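Local structure of putative signal transduction protein with CBS domains (Kribbella flavida, 4NOC) at residues A[4-9]-A[107-111]; A[16-22]-A[89-95]; A[114-118]-A[138-143]. The protein is of unknown function but, as a protein built from two CBS domains, probably senses a small ligand such as a nucleotide and passes on a regulatory signal. One frame throughout, in Å; residues are numbered along the deposited sequence.

Contacts 1 and 2 illustrate how a tandem CBS pair repeats one solution. In each, the start of a short helix (6-9 or 91-94) gives backbone N-H groups to the loop that runs from a domain's first strand to its first long helix. They lie on opposite sides of the chain's centre, their own centres about 30 Å apart. Contact 1 is a surface contact, with a sulfate at its edge, whereas contact 2 is partly buried and adds a salt bridge. Contact 3 is buried and apolar, a core contact inside the domain that contact 1 closes; the two touch, Met-9 packing on Val-114 and Ile-138. Polar backbone docking thus gives way to side-chain packing.

Contact 1: A[4-9]-A[107-111]; sequences MHGEQM and HDDTV. With SO4 (sulfate ion), chain E.
The short helix 6-9 docks on the loop between strand 104-106 and helix 111-121, with Gly-6 and Glu-7 supplying the polar grip. Gly-6 N donates to Asp-109 O over 2.9 Å, while Glu-7 N reaches a lone pair of His-107 O at 3.0 Å, with an N-H...O angle of 151°. Amides at a helix start, which have no acceptor one turn earlier, are paired with loop carbonyls. His-5, the N-cap residue, lays its ring across the same loop: Asp-108 O sits 3.6 Å above the ring plane, over its centre.

In CBS-fold terms the loop links the first strand of the second domain to its first long helix, so a segment near the N-terminus packs on that domain. Glu-7, with CG anti to the backbone N (chi1 -179°), runs alongside His-107, its carboxylate nearly perpendicular to the imidazole (84°); OE1 meets the ring edge at CD2, and OE2 forms a salt bridge with Lys-130. His-107 N donates to O3 of a sulfate, probably from the crystallisation liquor, at 3.1 Å; ND1's approach to that oxygen is implausibly short and doubtful. Val-111 CG2 receives two selenomethionines, Met-4 through CG at 3.6 Å and Met-9 through SE at 3.8 Å.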
loop_
_atom_site.group_PDB
_atom_site.type_symbol
_atom_site.label_atom_id
_atom_site.label_comp_id
_atom_site.label_asym_id
_atom_site.label_seq_id
_atom_site.Cartn_x
_atom_site.Cartn_y
_atom_site.Cartn_z
HETATM N N MSE A 4 -17.910 15.799 -6.672
HETATM C CA MSE A 4 -18.174 15.131 -5.408
HETATM C C MSE A 4 -17.270 15.631 -4.283
HETATM O O MSE A 4 -16.341 16.403 -4.519
HETATM C CB MSE A 4 -18.043 13.620 -5.562
HETATM C CG MSE A 4 -16.693 13.121 -6.028
HETATM SE SE MSE A 4 -16.848 11.272 -6.622
HETATM C CE MSE A 4 -16.544 11.539 -8.535
ATOM N N HIS A 5 -17.555 15.203 -3.059
ATOM C CA HIS A 5 -16.716 15.574 -1.929
ATOM C C HIS A 5 -16.076 14.352 -1.294
ATOM O O HIS A 5 -16.362 13.227 -1.695
ATOM C CB HIS A 5 -17.516 16.377 -0.907
ATOM C CG HIS A 5 -17.899 17.739 -1.388
ATOM N ND1 HIS A 5 -19.035 18.394 -0.958
ATOM C CD2 HIS A 5 -17.296 18.572 -2.266
ATOM C CE1 HIS A 5 -19.111 19.569 -1.550
ATOM N NE2 HIS A 5 -18.072 19.708 -2.350
ATOM N N GLY A 6 -15.191 14.574 -0.320
ATOM C CA GLY A 6 -14.510 13.484 0.370
ATOM C C GLY A 6 -15.476 12.409 0.846
ATOM O O GLY A 6 -15.181 11.217 0.767
ATOM N N GLU A 7 -16.646 12.838 1.314
ATOM C CA GLU A 7 -17.691 11.918 1.755
ATOM C C GLU A 7 -18.100 10.910 0.679
ATOM O O GLU A 7 -18.177 9.715 0.938
ATOM C CB GLU A 7 -18.918 12.707 2.215
ATOM C CG GLU A 7 -20.051 11.842 2.721
ATOM C CD GLU A 7 -21.141 12.647 3.402
ATOM O OE1 GLU A 7 -21.174 13.884 3.230
ATOM O OE2 GLU A 7 -21.970 12.039 4.111
ATOM N N GLN A 8 -18.371 11.392 -0.525
ATOM C CA GLN A 8 -18.748 10.505 -1.615
ATOM C C GLN A 8 -17.558 9.709 -2.142
ATOM O O GLN A 8 -17.741 8.596 -2.626
ATOM C CB GLN A 8 -19.369 11.297 -2.753
ATOM C CG GLN A 8 -20.721 11.931 -2.412
ATOM C CD GLN A 8 -20.594 13.104 -1.450
ATOM O OE1 GLN A 8 -19.589 13.817 -1.452
ATOM N NE2 GLN A 8 -21.606 13.296 -0.615
HETATM N N MSE A 9 -16.347 10.270 -2.057
HETATM C CA MSE A 9 -15.143 9.578 -2.531
HETATM C C MSE A 9 -14.773 8.378 -1.658
HETATM O O MSE A 9 -14.266 7.371 -2.150
HETATM C CB MSE A 9 -13.946 10.539 -2.586
HETATM C CG MSE A 9 -14.123 11.714 -3.546
HETATM SE SE MSE A 9 -12.728 13.028 -3.261
HETATM C CE MSE A 9 -11.225 11.998 -3.893
ATOM N N HIS A 107 -14.853 15.807 5.382
ATOM C CA HIS A 107 -15.830 15.192 4.491
ATOM C C HIS A 107 -16.260 16.114 3.355
ATOM O O HIS A 107 -16.553 15.631 2.264
ATOM C CB HIS A 107 -17.064 14.733 5.273
ATOM C CG HIS A 107 -17.962 15.858 5.682
ATOM N ND1 HIS A 107 -17.680 16.681 6.754
ATOM C CD2 HIS A 107 -19.125 16.309 5.154
ATOM C CE1 HIS A 107 -18.628 17.595 6.865
ATOM N NE2 HIS A 107 -19.516 17.392 5.907
ATOM N N ASP A 108 -16.297 17.427 3.581
ATOM C CA ASP A 108 -16.696 18.309 2.485
ATOM C C ASP A 108 -15.557 18.842 1.619
ATOM O O ASP A 108 -15.780 19.737 0.796
ATOM C CB ASP A 108 -17.595 19.450 2.947
ATOM C CG ASP A 108 -17.064 20.152 4.167
ATOM O OD1 ASP A 108 -15.885 19.928 4.523
ATOM O OD2 ASP A 108 -17.830 20.935 4.767
ATOM N N ASP A 109 -14.350 18.297 1.782
ATOM C CA ASP A 109 -13.264 18.622 0.864
ATOM C C ASP A 109 -13.652 18.262 -0.576
ATOM O O ASP A 109 -14.334 17.255 -0.808
ATOM C CB ASP A 109 -12.018 17.812 1.204
ATOM C CG ASP A 109 -11.214 18.420 2.317
ATOM O OD1 ASP A 109 -11.600 19.496 2.825
ATOM O OD2 ASP A 109 -10.172 17.825 2.658
ATOM N N THR A 110 -13.172 19.043 -1.543
ATOM C CA THR A 110 -13.396 18.728 -2.960
ATOM C C THR A 110 -12.405 17.700 -3.438
ATOM O O THR A 110 -11.418 17.401 -2.757
ATOM C CB THR A 110 -13.245 19.961 -3.849
ATOM O OG1 THR A 110 -11.894 20.434 -3.763
ATOM C CG2 THR A 110 -14.234 21.083 -3.396
ATOM N N VAL A 111 -12.684 17.142 -4.608
ATOM C CA VAL A 111 -11.789 16.174 -5.244
ATOM C C VAL A 111 -10.412 16.806 -5.496
ATOM O O VAL A 111 -9.386 16.168 -5.292
ATOM C CB VAL A 111 -12.369 15.696 -6.594
ATOM C CG1 VAL A 111 -11.445 14.713 -7.248
ATOM C CG2 VAL A 111 -13.709 15.051 -6.380
HETATM S S SO4 E . -15.705 17.765 9.398
HETATM O O1 SO4 E . -14.895 18.979 9.390
HETATM O O2 SO4 E . -17.068 18.091 9.835
HETATM O O3 SO4 E . -15.705 17.172 8.060
HETATM O O4 SO4 E . -15.124 16.823 10.348
#

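Contact 2: A[16-22]-A[89-95]; sequences VGLDSDA and VTVRKLL
Arg-92 and Asp-19 meet in a salt bridge, NH1 to OD1 at 2.5 Å, with the two flat groups only 25° from coplanar. OD1 uses its syn lone pair and lies at the guanidinium edge. With CG anti to the backbone N and a bend at chi3 (-51°), the arginine brings one guanidinium face over Leu-18, whose CG lies 3.7 Å above its centre; the leucine also sends CD1 to Leu-95 CD1. Three backbone bonds lie behind. Arg-92 N donates to Leu-18 O at 2.9 Å, Val-91 N to Ser-20 O at 3.0 Å, and, in the reverse sense, Ala-22 N to Val-89 O at 2.8 Å. Ala-22 CB touches both Val-89 CG1 and Leu-94 CD1, 3.7 Å from each.

The type I turn from Gly-17 to Ser-20 sets the carbonyls in place. Gly-17 O accepts from N and OG of Ser-20, the hydroxyl bond being 2.6 Å long. Farther out, Asp-21 OD2 caps helix 22-31 at Glu-24 N, while Leu-94 and Leu-95 pack on Leu-50 of strand 46-51. Helix 91-94 thus docks on the loop from strand 15-17 to helix 22-31, as helix 6-9 does on its counterpart, a reciprocity consistent with a tandem CBS pair.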
loop_
_atom_site.group_PDB
_atom_site.type_symbol
_atom_site.label_atom_id
_atom_site.label_comp_id
_atom_site.label_asym_id
_atom_site.label_seq_id
_atom_site.Cartn_x
_atom_site.Cartn_y
_atom_site.Cartn_z
ATOM N N VAL A 16 -9.766 -0.959 13.545
ATOM C CA VAL A 16 -9.592 -1.673 14.813
ATOM C C VAL A 16 -9.094 -0.732 15.905
ATOM O O VAL A 16 -8.417 0.266 15.611
ATOM C CB VAL A 16 -8.584 -2.854 14.716
ATOM C CG1 VAL A 16 -9.115 -3.972 13.824
ATOM C CG2 VAL A 16 -7.212 -2.356 14.247
ATOM N N GLY A 17 -9.423 -1.052 17.158
ATOM C CA GLY A 17 -8.980 -0.253 18.286
ATOM C C GLY A 17 -7.530 -0.513 18.664
ATOM O O GLY A 17 -7.020 -1.631 18.547
ATOM N N LEU A 18 -6.862 0.542 19.105
ATOM C CA LEU A 18 -5.500 0.474 19.621
ATOM C C LEU A 18 -5.334 -0.598 20.715
ATOM O O LEU A 18 -4.317 -1.301 20.775
ATOM C CB LEU A 18 -5.149 1.852 20.169
ATOM C CG LEU A 18 -3.712 2.343 20.268
ATOM C CD1 LEU A 18 -2.917 1.946 19.061
ATOM C CD2 LEU A 18 -3.718 3.859 20.415
ATOM N N ASP A 19 -6.332 -0.739 21.578
ATOM C CA ASP A 19 -6.242 -1.734 22.640
ATOM C C ASP A 19 -6.896 -3.077 22.291
ATOM O O ASP A 19 -7.006 -3.951 23.135
ATOM C CB ASP A 19 -6.816 -1.174 23.942
ATOM C CG ASP A 19 -6.207 0.169 24.306
ATOM O OD1 ASP A 19 -4.982 0.338 24.097
ATOM O OD2 ASP A 19 -6.957 1.057 24.783
ATOM N N SER A 20 -7.315 -3.247 21.046
ATOM C CA SER A 20 -7.930 -4.509 20.650
ATOM C C SER A 20 -6.894 -5.619 20.371
ATOM O O SER A 20 -5.694 -5.364 20.224
ATOM C CB SER A 20 -8.891 -4.313 19.467
ATOM O OG SER A 20 -8.180 -3.980 18.299
ATOM N N ASP A 21 -7.376 -6.851 20.326
ATOM C CA ASP A 21 -6.525 -8.028 20.260
ATOM C C ASP A 21 -5.683 -8.115 18.974
ATOM O O ASP A 21 -6.206 -8.017 17.869
ATOM C CB ASP A 21 -7.397 -9.275 20.422
ATOM C CG ASP A 21 -6.613 -10.560 20.276
ATOM O OD1 ASP A 21 -5.943 -10.966 21.249
ATOM O OD2 ASP A 21 -6.677 -11.172 19.183
ATOM N N ALA A 22 -4.376 -8.310 19.130
ATOM C CA ALA A 22 -3.475 -8.424 17.978
ATOM C C ALA A 22 -3.852 -9.567 17.036
ATOM O O ALA A 22 -3.909 -9.367 15.819
ATOM C CB ALA A 22 -2.017 -8.576 18.432
ATOM N N VAL A 89 -1.250 -9.706 23.346
ATOM C CA VAL A 89 -0.685 -8.573 22.633
ATOM C C VAL A 89 -1.801 -7.776 21.960
ATOM O O VAL A 89 -2.757 -8.356 21.446
ATOM C CB VAL A 89 0.335 -9.066 21.573
ATOM C CG1 VAL A 89 0.830 -7.929 20.684
ATOM C CG2 VAL A 89 1.501 -9.787 22.255
ATOM N N THR A 90 -1.667 -6.449 21.952
ATOM C CA THR A 90 -2.667 -5.574 21.366
ATOM C C THR A 90 -2.121 -4.905 20.129
ATOM O O THR A 90 -0.906 -4.887 19.908
ATOM C CB THR A 90 -3.077 -4.473 22.346
ATOM O OG1 THR A 90 -1.978 -3.578 22.538
ATOM C CG2 THR A 90 -3.455 -5.084 23.683
ATOM N N VAL A 91 -3.031 -4.352 19.337
ATOM C CA VAL A 91 -2.697 -3.637 18.118
ATOM C C VAL A 91 -1.644 -2.586 18.365
ATOM O O VAL A 91 -0.748 -2.400 17.548
ATOM C CB VAL A 91 -3.942 -2.994 17.506
ATOM C CG1 VAL A 91 -3.555 -2.082 16.374
ATOM C CG2 VAL A 91 -4.897 -4.091 16.997
ATOM N N ARG A 92 -1.726 -1.941 19.526
ATOM C CA ARG A 92 -0.777 -0.913 19.906
ATOM C C ARG A 92 0.670 -1.413 19.819
ATOM O O ARG A 92 1.553 -0.685 19.373
ATOM C CB ARG A 92 -1.084 -0.427 21.328
ATOM C CG ARG A 92 -0.134 0.649 21.822
ATOM C CD ARG A 92 -0.279 0.891 23.320
ATOM N NE ARG A 92 -1.670 1.113 23.695
ATOM C CZ ARG A 92 -2.248 2.310 23.745
ATOM N NH1 ARG A 92 -3.523 2.418 24.097
ATOM N NH2 ARG A 92 -1.554 3.406 23.444
ATOM N N LYS A 93 0.904 -2.651 20.255
ATOM C CA LYS A 93 2.251 -3.227 20.281
ATOM C C LYS A 93 2.735 -3.643 18.891
ATOM O O LYS A 93 3.937 -3.753 18.650
ATOM C CB LYS A 93 2.316 -4.420 21.243
ATOM C CG LYS A 93 2.740 -4.074 22.656
ATOM N N LEU A 94 1.795 -3.876 17.981
ATOM C CA LEU A 94 2.130 -4.219 16.603
ATOM C C LEU A 94 2.664 -3.008 15.835
ATOM O O LEU A 94 3.401 -3.155 14.863
ATOM C CB LEU A 94 0.893 -4.761 15.873
ATOM C CG LEU A 94 0.283 -6.051 16.414
ATOM C CD1 LEU A 94 -0.937 -6.432 15.599
ATOM C CD2 LEU A 94 1.307 -7.141 16.336
ATOM N N LEU A 95 2.277 -1.811 16.258
ATOM C CA LEU A 95 2.673 -0.611 15.536
ATOM C C LEU A 95 4.181 -0.384 15.655
ATOM O O LEU A 95 4.810 -0.880 16.577
ATOM C CB LEU A 95 1.892 0.601 16.037
ATOM C CG LEU A 95 0.388 0.625 15.762
ATOM C CD1 LEU A 95 -0.236 1.869 16.400
ATOM C CD2 LEU A 95 0.103 0.591 14.260
#

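Contact 3: A[114-118]-A[138-143]; sequences VAAIM and ITASRL
Met-118 N donates to Val-114 O over 2.9 Å, the helical bond that spaces these two residues one turn apart on helix 111-121, both directed at segment 138-143. This is the core of the second CBS domain, a beta-alpha-beta-beta-alpha unit, where the first long helix meets the end of the last strand and the start of the last helix on one side of the sheet. Thr-139 makes the strand-to-helix junction: as N-cap residue it accepts from Arg-142 N through OG1 at 3.0 Å, a capping bond that satisfies an amide in the first turn of helix 140-147.

Across the contact the meeting is apolar. Selenomethionine Met-118 and Leu-143 slide past each other in opposite directions, with SE 3.7 Å from CD2. The same CD2 also lies against the backbone of Ala-115, 3.7 Å from its CA, a close approach consistent with the small side chain of Ala-115, whose CB is 4.2 Å from the same methyl. Val-114 CG1 and Ile-138 CD1 reach toward each other tip to tip at 4.1 Å, and Met-9 of helix 6-9 packs on both residues. On another side, Ser-141 OG is hydrogen-bonded to Arg-33 NE of the second subunit, placing this helix start at the dimer interface. A bend at chi3 (58°) carries Met-118 CE to the junction itself, 3.5 Å from both Ile-138 O and Ala-140 N.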
loop_
_atom_site.group_PDB
_atom_site.type_symbol
_atom_site.label_atom_id
_atom_site.label_comp_id
_atom_site.label_asym_id
_atom_site.label_seq_id
_atom_site.Cartn_x
_atom_site.Cartn_y
_atom_site.Cartn_z
ATOM N N VAL A 114 -8.517 16.970 -2.184
ATOM C CA VAL A 114 -8.027 15.655 -1.783
ATOM C C VAL A 114 -6.855 15.245 -2.656
ATOM O O VAL A 114 -5.861 14.691 -2.167
ATOM C CB VAL A 114 -9.146 14.595 -1.820
ATOM C CG1 VAL A 114 -8.589 13.211 -1.568
ATOM C CG2 VAL A 114 -10.191 14.935 -0.755
ATOM N N ALA A 115 -6.951 15.543 -3.947
ATOM C CA ALA A 115 -5.866 15.202 -4.862
ATOM C C ALA A 115 -4.614 15.969 -4.461
ATOM O O ALA A 115 -3.501 15.429 -4.460
ATOM C CB ALA A 115 -6.258 15.527 -6.313
ATOM N N ALA A 116 -4.797 17.239 -4.118
ATOM C CA ALA A 116 -3.642 18.086 -3.837
ATOM C C ALA A 116 -2.967 17.558 -2.593
ATOM O O ALA A 116 -1.725 17.514 -2.505
ATOM C CB ALA A 116 -4.064 19.545 -3.651
ATOM N N ILE A 117 -3.785 17.136 -1.633
ATOM C CA ILE A 117 -3.265 16.628 -0.365
ATOM C C ILE A 117 -2.499 15.336 -0.586
ATOM O O ILE A 117 -1.340 15.211 -0.172
ATOM C CB ILE A 117 -4.381 16.362 0.634
ATOM C CG1 ILE A 117 -4.943 17.689 1.152
ATOM C CG2 ILE A 117 -3.855 15.519 1.784
ATOM C CD1 ILE A 117 -6.353 17.558 1.666
HETATM N N MSE A 118 -3.132 14.382 -1.265
HETATM C CA MSE A 118 -2.493 13.083 -1.433
HETATM C C MSE A 118 -1.279 13.201 -2.340
HETATM O O MSE A 118 -0.310 12.491 -2.147
HETATM C CB MSE A 118 -3.482 12.031 -1.919
HETATM C CG MSE A 118 -4.746 12.023 -1.062
HETATM SE SE MSE A 118 -5.893 10.504 -1.545
HETATM C CE MSE A 118 -4.617 9.052 -1.215
ATOM N N ILE A 138 -9.958 6.939 1.584
ATOM C CA ILE A 138 -9.692 7.138 0.166
ATOM C C ILE A 138 -8.246 6.733 -0.098
ATOM O O ILE A 138 -7.312 7.409 0.356
ATOM C CB ILE A 138 -9.857 8.607 -0.239
ATOM C CG1 ILE A 138 -11.246 9.112 0.117
ATOM C CG2 ILE A 138 -9.610 8.796 -1.738
ATOM C CD1 ILE A 138 -11.364 10.606 0.028
ATOM N N THR A 139 -8.056 5.628 -0.818
ATOM C CA THR A 139 -6.709 5.179 -1.142
ATOM C C THR A 139 -6.194 5.938 -2.357
ATOM O O THR A 139 -6.967 6.568 -3.077
ATOM C CB THR A 139 -6.686 3.712 -1.524
ATOM O OG1 THR A 139 -7.505 3.535 -2.689
ATOM C CG2 THR A 139 -7.225 2.856 -0.381
ATOM N N ALA A 140 -4.891 5.845 -2.586
ATOM C CA ALA A 140 -4.274 6.421 -3.763
ATOM C C ALA A 140 -4.952 5.882 -5.041
ATOM O O ALA A 140 -5.251 6.653 -5.943
ATOM C CB ALA A 140 -2.746 6.138 -3.766
ATOM N N SER A 141 -5.221 4.575 -5.116
ATOM C CA SER A 141 -5.814 4.026 -6.346
ATOM C C SER A 141 -7.277 4.464 -6.516
ATOM O O SER A 141 -7.769 4.624 -7.630
ATOM C CB SER A 141 -5.656 2.495 -6.439
ATOM O OG SER A 141 -6.503 1.799 -5.540
ATOM N N ARG A 142 -7.952 4.707 -5.404
ATOM C CA ARG A 142 -9.324 5.174 -5.459
ATOM C C ARG A 142 -9.337 6.589 -6.043
ATOM O O ARG A 142 -10.182 6.921 -6.888
ATOM C CB ARG A 142 -9.980 5.112 -4.066
ATOM C CG ARG A 142 -11.289 5.897 -3.916
ATOM C CD ARG A 142 -12.410 5.373 -4.832
ATOM N NE ARG A 142 -13.728 5.925 -4.488
ATOM C CZ ARG A 142 -14.824 5.766 -5.234
ATOM N NH1 ARG A 142 -14.779 5.091 -6.386
ATOM N NH2 ARG A 142 -15.972 6.295 -4.841
ATOM N N LEU A 143 -8.373 7.400 -5.619
ATOM C CA LEU A 143 -8.224 8.737 -6.168
ATOM C C LEU A 143 -7.954 8.672 -7.682
ATOM O O LEU A 143 -8.586 9.393 -8.473
ATOM C CB LEU A 143 -7.103 9.487 -5.444
ATOM C CG LEU A 143 -6.813 10.898 -5.960
ATOM C CD1 LEU A 143 -8.085 11.724 -5.924
ATOM C CD2 LEU A 143 -5.743 11.545 -5.113
#